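Local coordinates for ApaG protein (Pseudomonas aeruginosa, PDB 3SB3) that is of unknown function, belongs to the DUF4354 family and folds as an all-beta domain that packs against further copies of itself, at residues L50-A55 with S97-S102. Residues are numbered along the deposited sequence; the frame is centred on the assembly and turned at random.
With PO4 (phosphate ion), chain B.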
loop_
_atom_site.group_PDB
_atom_site.type_symbol
_atom_site.label_atom_id
_atom_site.label_comp_id
_atom_site.label_asym_id
_atom_site.label_seq_id
_atom_site.Cartn_x
_atom_site.Cartn_y
_atom_site.Cartn_z
ATOM N N LEU A 50 -7.175 18.996 -14.216
ATOM C CA LEU A 50 -6.291 18.191 -13.398
ATOM C C LEU A 50 -5.668 17.129 -14.284
ATOM O O LEU A 50 -6.379 16.476 -15.072
ATOM C CB LEU A 50 -7.078 17.539 -12.240
ATOM C CG LEU A 50 -7.478 18.507 -11.141
ATOM C CD1 LEU A 50 -8.478 17.865 -10.163
ATOM C CD2 LEU A 50 -6.257 19.037 -10.394
ATOM N N VAL A 51 -4.340 16.985 -14.181
ATOM C CA VAL A 51 -3.550 16.006 -14.927
ATOM C C VAL A 51 -2.714 15.250 -13.875
ATOM O O VAL A 51 -2.148 15.854 -12.952
ATOM C CB VAL A 51 -2.613 16.739 -15.926
ATOM C CG1 VAL A 51 -1.627 15.777 -16.588
ATOM C CG2 VAL A 51 -3.421 17.475 -16.976
ATOM N N ALA A 52 -2.681 13.923 -14.003
ATOM C CA ALA A 52 -1.795 13.083 -13.211
ATOM C C ALA A 52 -0.674 12.599 -14.114
ATOM O O ALA A 52 -0.878 12.339 -15.307
ATOM C CB ALA A 52 -2.515 11.955 -12.594
ATOM N N GLN A 53 0.514 12.476 -13.558
ATOM C CA GLN A 53 1.689 12.108 -14.360
ATOM C C GLN A 53 2.792 11.471 -13.546
ATOM O O GLN A 53 2.857 11.598 -12.319
ATOM C CB GLN A 53 2.212 13.310 -15.140
ATOM C CG GLN A 53 2.775 14.401 -14.282
ATOM C CD GLN A 53 2.948 15.689 -15.038
ATOM O OE1 GLN A 53 2.090 16.084 -15.808
ATOM N NE2 GLN A 53 4.047 16.336 -14.840
ATOM N N SER A 54 3.639 10.738 -14.264
ATOM C CA SER A 54 4.855 10.161 -13.736
ATOM C C SER A 54 5.972 11.212 -13.739
ATOM O O SER A 54 5.848 12.227 -14.403
ATOM C CB SER A 54 5.273 9.001 -14.632
ATOM O OG SER A 54 5.743 9.523 -15.852
ATOM N N ALA A 55 7.045 10.967 -12.977
ATOM C CA ALA A 55 8.207 11.862 -12.943
ATOM C C ALA A 55 8.882 12.012 -14.318
ATOM O O ALA A 55 9.467 13.089 -14.611
ATOM C CB ALA A 55 9.240 11.408 -11.864
ATOM N N SER A 97 2.501 9.894 -10.026
ATOM C CA SER A 97 2.953 10.330 -8.720
ATOM C C SER A 97 2.721 11.798 -8.419
ATOM O O SER A 97 3.106 12.259 -7.329
ATOM C CB SER A 97 4.452 10.026 -8.561
ATOM O OG SER A 97 5.197 10.652 -9.562
ATOM N N LEU A 98 2.051 12.507 -9.310
ATOM C CA LEU A 98 1.852 13.936 -9.204
ATOM C C LEU A 98 0.512 14.286 -9.808
ATOM O O LEU A 98 0.199 13.815 -10.891
ATOM C CB LEU A 98 2.910 14.653 -9.989
ATOM C CG LEU A 98 2.732 16.203 -10.108
ATOM C CD1 LEU A 98 2.888 16.864 -8.721
ATOM C CD2 LEU A 98 3.709 16.716 -11.159
ATOM N N VAL A 99 -0.280 15.079 -9.102
ATOM C CA VAL A 99 -1.432 15.727 -9.690
ATOM C C VAL A 99 -1.134 17.241 -9.769
ATOM O O VAL A 99 -0.637 17.860 -8.786
ATOM C CB VAL A 99 -2.755 15.443 -8.901
ATOM C CG1 VAL A 99 -3.937 16.177 -9.556
ATOM C CG2 VAL A 99 -2.998 13.904 -8.804
ATOM N N ARG A 100 -1.416 17.823 -10.929
ATOM C CA ARG A 100 -1.139 19.243 -11.213
ATOM C C ARG A 100 -2.215 19.822 -12.089
ATOM O O ARG A 100 -2.984 19.092 -12.714
ATOM C CB ARG A 100 0.242 19.406 -11.862
ATOM C CG ARG A 100 0.397 18.539 -13.105
ATOM C CD ARG A 100 1.660 18.858 -13.885
ATOM N NE ARG A 100 1.308 19.920 -14.787
ATOM C CZ ARG A 100 0.951 19.795 -16.074
ATOM N NH1 ARG A 100 1.027 18.681 -16.746
ATOM N NH2 ARG A 100 0.623 20.892 -16.716
ATOM N N LEU A 101 -2.269 21.146 -12.126
ATOM C CA LEU A 101 -3.199 21.871 -13.004
ATOM C C LEU A 101 -2.557 22.194 -14.350
ATOM O O LEU A 101 -1.454 22.737 -14.410
ATOM C CB LEU A 101 -3.646 23.172 -12.363
ATOM C CG LEU A 101 -4.700 22.966 -11.277
ATOM C CD1 LEU A 101 -4.854 24.179 -10.350
ATOM C CD2 LEU A 101 -6.024 22.556 -11.886
ATOM N N SER A 102 -3.241 21.877 -15.432
ATOM C CA SER A 102 -2.811 22.290 -16.775
ATOM C C SER A 102 -3.790 23.321 -17.296
ATOM O O SER A 102 -4.990 23.323 -16.918
ATOM C CB SER A 102 -2.757 21.086 -17.731
ATOM O OG SER A 102 -2.504 21.460 -19.094
HETATM P P PO4 B . 0.366 19.713 -20.268
HETATM O O1 PO4 B . -0.086 18.618 -19.347
HETATM O O2 PO4 B . 1.719 19.381 -20.797
HETATM O O3 PO4 B . 0.331 21.110 -19.687
HETATM O O4 PO4 B . -0.561 19.714 -21.466
#
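Gln53 and Arg100 reach across an antiparallel strand pair at the edge of the six-stranded sheet. Strand 98-102 is outermost within the chain, and 50-53 is its inner neighbour. The Gln53 amide crosses the arginine side chain, its plane turned 59° from the guanidinium. Arg100 NH1 gives a nearly straight bond of 3.0 Å to Gln53 OE1, which lies at the guanidinium edge. The donor is tilted from the amide plane. Arg100 CD lies 3.4 Å from Gln53 OE1. Beyond it the chain bends at chi3 (-87°), which carries the guanidinium past the amide oxygen toward the phosphate. Val51 lies alongside Arg100 on this face, with CG1 near NH1 and CG2 against Ser102 CB. Leu98 CD2 flanks the other end of the amide, 3.7 Å from Gln53 NE2.

The opposite face carries Leu50, Ala52, Val99 and Leu101. Leu50 CD2 fits between Val99 CG1 and Leu101 CD2, at 3.8 Å from each. Phe31 and Phe86 cover Ala52 and Val99, so this face joins the apolar core. Val51 and Arg100 exchange two backbone bonds. Further along, a classic beta bulge sets two residues, Ser97 and Leu98, opposite the single Gln53. Gln53 O takes a bond of 2.9 Å from Ser97 N, which comes from above the carbonyl plane, and a weak one from Leu98 N.

A phosphate, probably from the crystallisation liquor, fixes the guanidinium further. Arg104 NE also binds it. Arg100 NH1 meets its O1 at 2.8 Å, while Arg100 NH2 and Ser102 OG share O3.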